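Long-range contacts in malonyl acyl carrier protein transacylase (Streptococcus pneumoniae, PDB 3IM8), which probably transfers the malonyl group from malonyl-CoA to holo-acyl carrier protein, the step that supplies malonyl units to fatty acid synthesis: residues R35-L40 with F105-A110; Q57-Q62 with R115-E120. All coordinates share one frame; numbering follows the deposited sequence.

Contact 1. Residues R35-L40 with F105-A110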
loop_
_atom_site.group_PDB
_atom_site.type_symbol
_atom_site.label_atom_id
_atom_site.label_comp_id
_atom_site.label_asym_id
_atom_site.label_seq_id
_atom_site.Cartn_x
_atom_site.Cartn_y
_atom_site.Cartn_z
ATOM N N ARG A 35 -18.985 0.091 -11.086
ATOM C CA ARG A 35 -19.366 -0.479 -9.784
ATOM C C ARG A 35 -18.837 0.325 -8.576
ATOM O O ARG A 35 -19.537 0.487 -7.591
ATOM C CB ARG A 35 -18.889 -1.921 -9.689
ATOM C CG ARG A 35 -19.943 -2.803 -9.276
ATOM C CD ARG A 35 -20.927 -3.022 -10.432
ATOM N NE ARG A 35 -22.238 -3.437 -9.943
ATOM C CZ ARG A 35 -23.047 -4.322 -10.534
ATOM N NH1 ARG A 35 -24.202 -4.611 -9.954
ATOM N NH2 ARG A 35 -22.717 -4.939 -11.681
ATOM N N ALA A 36 -17.598 0.834 -8.642
ATOM C CA ALA A 36 -17.079 1.576 -7.510
ATOM C C ALA A 36 -17.804 2.915 -7.479
ATOM O O ALA A 36 -18.098 3.436 -6.420
ATOM C CB ALA A 36 -15.572 1.761 -7.631
ATOM N N SER A 37 -18.104 3.458 -8.657
ATOM C CA SER A 37 -18.789 4.754 -8.738
ATOM C C SER A 37 -20.132 4.662 -8.065
ATOM O O SER A 37 -20.412 5.499 -7.236
ATOM C CB SER A 37 -18.926 5.258 -10.164
ATOM O OG SER A 37 -17.656 5.639 -10.678
ATOM N N GLN A 38 -20.929 3.628 -8.383
ATOM C CA GLN A 38 -22.175 3.352 -7.641
ATOM C C GLN A 38 -22.004 3.283 -6.130
ATOM O O GLN A 38 -22.749 3.925 -5.402
ATOM C CB GLN A 38 -22.891 2.086 -8.113
ATOM C CG GLN A 38 -24.383 2.158 -7.844
ATOM C CD GLN A 38 -25.200 1.262 -8.775
ATOM O OE1 GLN A 38 -26.446 1.380 -8.860
ATOM N NE2 GLN A 38 -24.504 0.355 -9.481
ATOM N N VAL A 39 -21.040 2.510 -5.636
ATOM C CA VAL A 39 -20.887 2.398 -4.178
ATOM C C VAL A 39 -20.605 3.775 -3.555
ATOM O O VAL A 39 -21.134 4.129 -2.499
ATOM C CB VAL A 39 -19.800 1.354 -3.792
ATOM C CG1 VAL A 39 -19.395 1.487 -2.289
ATOM C CG2 VAL A 39 -20.255 -0.035 -4.124
ATOM N N LEU A 40 -19.758 4.539 -4.219
ATOM C CA LEU A 40 -19.314 5.845 -3.724
ATOM C C LEU A 40 -20.357 6.977 -3.770
ATOM O O LEU A 40 -20.302 7.873 -2.976
ATOM C CB LEU A 40 -18.082 6.265 -4.533
ATOM C CG LEU A 40 -16.961 5.248 -4.329
ATOM C CD1 LEU A 40 -15.865 5.413 -5.388
ATOM C CD2 LEU A 40 -16.382 5.410 -2.947
ATOM N N PHE A 105 -15.527 -6.882 -3.313
ATOM C CA PHE A 105 -15.048 -5.687 -3.946
ATOM C C PHE A 105 -15.850 -4.436 -3.541
ATOM O O PHE A 105 -15.262 -3.404 -3.151
ATOM C CB PHE A 105 -15.070 -5.844 -5.459
ATOM C CG PHE A 105 -14.769 -4.584 -6.175
ATOM C CD1 PHE A 105 -13.572 -3.928 -5.948
ATOM C CD2 PHE A 105 -15.688 -4.038 -7.069
ATOM C CE1 PHE A 105 -13.252 -2.729 -6.634
ATOM C CE2 PHE A 105 -15.404 -2.858 -7.724
ATOM C CZ PHE A 105 -14.168 -2.196 -7.497
ATOM N N GLU A 106 -17.175 -4.511 -3.655
ATOM C CA GLU A 106 -18.047 -3.399 -3.252
ATOM C C GLU A 106 -17.913 -3.020 -1.763
ATOM O O GLU A 106 -17.909 -1.833 -1.402
ATOM C CB GLU A 106 -19.505 -3.701 -3.674
ATOM C CG GLU A 106 -19.674 -3.508 -5.168
ATOM C CD GLU A 106 -20.936 -4.109 -5.760
ATOM O OE1 GLU A 106 -21.069 -5.356 -5.757
ATOM O OE2 GLU A 106 -21.761 -3.354 -6.314
ATOM N N ASP A 107 -17.765 -4.022 -0.903
ATOM C CA ASP A 107 -17.409 -3.786 0.501
ATOM C C ASP A 107 -16.081 -2.995 0.651
ATOM O O ASP A 107 -15.984 -2.080 1.475
ATOM C CB ASP A 107 -17.235 -5.119 1.228
ATOM C CG ASP A 107 -18.556 -5.741 1.636
ATOM O OD1 ASP A 107 -19.579 -5.045 1.528
ATOM O OD2 ASP A 107 -18.570 -6.947 2.018
ATOM N N ALA A 108 -15.073 -3.392 -0.142
ATOM C CA ALA A 108 -13.746 -2.799 -0.097
ATOM C C ALA A 108 -13.849 -1.322 -0.439
ATOM O O ALA A 108 -13.322 -0.474 0.248
ATOM C CB ALA A 108 -12.838 -3.497 -1.109
ATOM N N VAL A 109 -14.541 -1.017 -1.523
ATOM C CA VAL A 109 -14.664 0.348 -1.979
ATOM C C VAL A 109 -15.247 1.225 -0.873
ATOM O O VAL A 109 -14.673 2.299 -0.602
ATOM C CB VAL A 109 -15.526 0.423 -3.232
ATOM C CG1 VAL A 109 -15.716 1.859 -3.658
ATOM C CG2 VAL A 109 -14.847 -0.365 -4.380
ATOM N N ALA A 110 -16.360 0.804 -0.241
ATOM C CA ALA A 110 -16.930 1.659 0.801
ATOM C C ALA A 110 -15.940 1.770 1.986
ATOM O O ALA A 110 -15.765 2.842 2.554
ATOM C CB ALA A 110 -18.307 1.150 1.288
HETATM O O HOH W 1 -21.961 -0.909 -7.277
#
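Val-39 and Leu-40 close on Val-109 where two helices of the acyl transferase fold, 27-40 and 105-122, pack against each other, their local axes 9.1 Å apart and crossing at -52°. Both methyls of Val-109 flank Ala-36 CB, CG2 at 4.0 Å. CG1, anti to the backbone N (chi1 177°), also meets Val-39 CG1 and runs into the branch point of Leu-40, whose side chain crosses it at about a right angle, with CG 3.7 Å from Val-109 CG1. CG2 lies over one face of the Phe-105 ring near the rim. The Phe-105 ring takes Arg-35 CB at its edge. Leu-66 and Ala-67 of helix 58-78 cover this apolar layer. The methyls of Val-39 part: CG1 reaches Ala-110 CB at 3.8 Å, while CG2 rests on the aliphatic part of Glu-106, 3.7 Å from its CG. At the solvent side Arg-35 NE and Glu-106 OE2 form a long salt bridge of 3.7 Å, the guanidinium and carboxylate planes 79° apart, and Arg-35 NH2 has its stronger partner in Glu-31. A water ties the two helices more closely, donating to Arg-35 O at 2.8 Å and to Glu-106 OE2 at 2.6 Å.

Contact 2. Residues Q57-Q62 with R115-E120. With ACT (acetate ion), chain B.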
loop_
_atom_site.group_PDB
_atom_site.type_symbol
_atom_site.label_atom_id
_atom_site.label_comp_id
_atom_site.label_asym_id
_atom_site.label_seq_id
_atom_site.Cartn_x
_atom_site.Cartn_y
_atom_site.Cartn_z
ATOM N N GLN A 57 -6.297 13.923 -2.718
ATOM C CA GLN A 57 -6.901 13.947 -1.357
ATOM C C GLN A 57 -7.263 12.540 -0.829
ATOM O O GLN A 57 -8.180 11.904 -1.328
ATOM C CB GLN A 57 -8.147 14.840 -1.286
ATOM C CG GLN A 57 -7.838 16.328 -1.528
ATOM C CD GLN A 57 -9.131 17.169 -1.659
ATOM O OE1 GLN A 57 -10.141 16.859 -0.995
ATOM N NE2 GLN A 57 -9.108 18.233 -2.555
ATOM N N THR A 58 -6.578 12.152 0.247
ATOM C CA THR A 58 -6.620 10.812 0.830
ATOM C C THR A 58 -7.980 10.093 0.767
ATOM O O THR A 58 -8.041 8.910 0.364
ATOM C CB THR A 58 -5.980 10.810 2.268
ATOM O OG1 THR A 58 -4.722 11.497 2.223
ATOM C CG2 THR A 58 -5.738 9.375 2.770
ATOM N N ARG A 59 -9.065 10.759 1.131
ATOM C CA ARG A 59 -10.379 10.117 1.138
ATOM C C ARG A 59 -10.842 9.695 -0.279
ATOM O O ARG A 59 -11.671 8.794 -0.400
ATOM C CB ARG A 59 -11.460 10.988 1.824
ATOM C CG ARG A 59 -11.918 12.190 0.955
ATOM C CD ARG A 59 -13.394 12.491 1.098
ATOM N NE ARG A 59 -13.856 12.742 2.469
ATOM C CZ ARG A 59 -13.287 13.591 3.329
ATOM N NH1 ARG A 59 -12.194 14.290 2.986
ATOM N NH2 ARG A 59 -13.810 13.721 4.545
ATOM N N TYR A 60 -10.320 10.349 -1.329
ATOM C CA TYR A 60 -10.603 9.938 -2.723
ATOM C C TYR A 60 -9.454 9.100 -3.322
ATOM O O TYR A 60 -9.689 8.222 -4.133
ATOM C CB TYR A 60 -10.891 11.137 -3.631
ATOM C CG TYR A 60 -11.954 12.040 -3.084
ATOM C CD1 TYR A 60 -13.254 11.581 -2.922
ATOM C CD2 TYR A 60 -11.651 13.344 -2.685
ATOM C CE1 TYR A 60 -14.226 12.396 -2.419
ATOM C CE2 TYR A 60 -12.625 14.168 -2.172
ATOM C CZ TYR A 60 -13.909 13.680 -2.034
ATOM O OH TYR A 60 -14.891 14.481 -1.489
ATOM N N THR A 61 -8.222 9.386 -2.943
ATOM C CA THR A 61 -7.120 8.582 -3.428
ATOM C C THR A 61 -7.305 7.098 -3.141
ATOM O O THR A 61 -7.008 6.227 -4.005
ATOM C CB THR A 61 -5.823 8.999 -2.752
ATOM O OG1 THR A 61 -5.724 10.427 -2.817
ATOM C CG2 THR A 61 -4.632 8.374 -3.461
ATOM N N GLN A 62 -7.735 6.792 -1.914
ATOM C CA GLN A 62 -7.770 5.383 -1.504
ATOM C C GLN A 62 -8.739 4.559 -2.349
ATOM O O GLN A 62 -8.337 3.561 -2.921
ATOM C CB GLN A 62 -7.971 5.226 0.011
ATOM C CG GLN A 62 -6.757 5.811 0.804
ATOM C CD GLN A 62 -6.683 5.330 2.252
ATOM O OE1 GLN A 62 -7.379 4.388 2.652
ATOM N NE2 GLN A 62 -5.866 5.994 3.045
ATOM N N ARG A 115 -11.755 4.519 5.557
ATOM C CA ARG A 115 -10.353 4.454 5.975
ATOM C C ARG A 115 -9.612 5.727 5.600
ATOM O O ARG A 115 -8.871 6.282 6.426
ATOM C CB ARG A 115 -9.610 3.251 5.346
ATOM C CG ARG A 115 -8.191 3.123 5.794
ATOM C CD ARG A 115 -7.509 1.880 5.184
ATOM N NE ARG A 115 -6.096 1.658 5.570
ATOM C CZ ARG A 115 -5.021 2.091 4.901
ATOM N NH1 ARG A 115 -5.135 2.900 3.849
ATOM N NH2 ARG A 115 -3.807 1.752 5.324
ATOM N N GLY A 116 -9.770 6.147 4.338
ATOM C CA GLY A 116 -9.106 7.391 3.833
ATOM C C GLY A 116 -9.472 8.631 4.658
ATOM O O GLY A 116 -8.591 9.372 5.137
ATOM N N ALA A 117 -10.784 8.827 4.806
ATOM C CA ALA A 117 -11.352 9.862 5.664
ATOM C C ALA A 117 -10.727 9.834 7.041
ATOM O O ALA A 117 -10.155 10.849 7.430
ATOM C CB ALA A 117 -12.906 9.749 5.740
ATOM N N TYR A 118 -10.758 8.687 7.739
ATOM C CA TYR A 118 -10.247 8.618 9.129
ATOM C C TYR A 118 -8.784 8.951 9.202
ATOM O O TYR A 118 -8.362 9.601 10.144
ATOM C CB TYR A 118 -10.429 7.245 9.770
ATOM C CG TYR A 118 -11.866 6.720 9.815
ATOM C CD1 TYR A 118 -12.114 5.347 9.699
ATOM C CD2 TYR A 118 -12.974 7.589 9.948
ATOM C CE1 TYR A 118 -13.414 4.837 9.720
ATOM C CE2 TYR A 118 -14.299 7.085 9.994
ATOM C CZ TYR A 118 -14.495 5.710 9.876
ATOM O OH TYR A 118 -15.741 5.158 9.910
ATOM N N MET A 119 -7.998 8.488 8.219
ATOM C CA MET A 119 -6.535 8.734 8.175
ATOM C C MET A 119 -6.227 10.212 7.945
ATOM O O MET A 119 -5.348 10.769 8.602
ATOM C CB MET A 119 -5.845 7.856 7.117
ATOM C CG MET A 119 -5.827 6.386 7.530
ATOM S SD MET A 119 -5.034 5.185 6.427
ATOM C CE MET A 119 -3.335 5.701 6.427
ATOM N N GLU A 120 -6.942 10.816 6.991
ATOM C CA GLU A 120 -6.819 12.240 6.625
ATOM C C GLU A 120 -7.135 13.172 7.803
ATOM O O GLU A 120 -6.381 14.103 8.078
ATOM C CB GLU A 120 -7.731 12.551 5.409
ATOM C CG GLU A 120 -7.690 14.007 4.825
ATOM C CD GLU A 120 -8.243 14.127 3.331
ATOM O OE1 GLU A 120 -9.273 13.468 2.934
ATOM O OE2 GLU A 120 -7.611 14.909 2.559
HETATM C C ACT B . -1.163 4.770 3.211
HETATM O O ACT B . -0.522 4.328 4.240
HETATM O OXT ACT B . -2.430 4.403 2.931
HETATM C CH3 ACT B . -0.279 5.718 2.420
HETATM O O HOH W 2 -4.517 13.956 1.475
#
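Arg-59 and Gly-116 bring two helical backbones almost into touch, their CA atoms 4.0 Å apart. The first turn of helix 58-78 crosses helix 105-122 at 148°, roughly antiparallel, with the local axes only 7.4 Å apart; the glycine, having no side chain, permits this approach beside Thr-58 O and Arg-59 CA. On one flank Glu-120, extended with CG anti to its backbone N (chi1 -177°), reaches the start of the opposing helix. Its OE1 accepts from Arg-59 N at 3.3 Å, from above the carboxylate plane, and forms a salt bridge with Arg-59 NH1 at 3.0 Å. The bends of the Arg-59 chain at chi2 and chi3 fold the guanidinium back to that oxygen. Thr-58 CG2 packs against Gly-116 O.

On the other flank Arg-115 stretches fully from CG to NE, and its NH1 donates to Gln-62 OE1 at 2.9 Å, within the guanidinium plane but above the amide carbonyl plane. Met-119 SD sits 3.4 Å above the centre of the guanidinium and accepts a weak bond from Gln-62 NE2, which also binds Gln-11. Thus held, Arg-115 gives NH1 to an acetate oxygen, OXT, at 3.2 Å and NH2 to Ser-90 and Gln-247. An arginine beside the predicted Ser-90/His-199 pair is characteristic of FabD-type malonyl transferases, where it binds the malonyl carboxylate; the acetate is consistent with that role here.

One helix, 105-122, serves both contacts: its first turns form contact 1 and its later turns contact 2, the centres about 14 Å apart and the nearest atoms about 5 Å apart without touching. Helix 58-78 connects them further, since its opening turn belongs to contact 2 while its later residues cover the apolar layer of contact 1. Their settings differ. The centre of contact 1, about 18 Å from the centre of the chain (contact 2: about 13 Å), lies away from the predicted catalytic residues, whereas contact 2 brings the side chain of Arg-115 to about 3 Å from that of Ser-90 and about 4 Å from that of His-199. The acetate, probably from the crystallisation liquor, is hydrogen-bonded to all three residues.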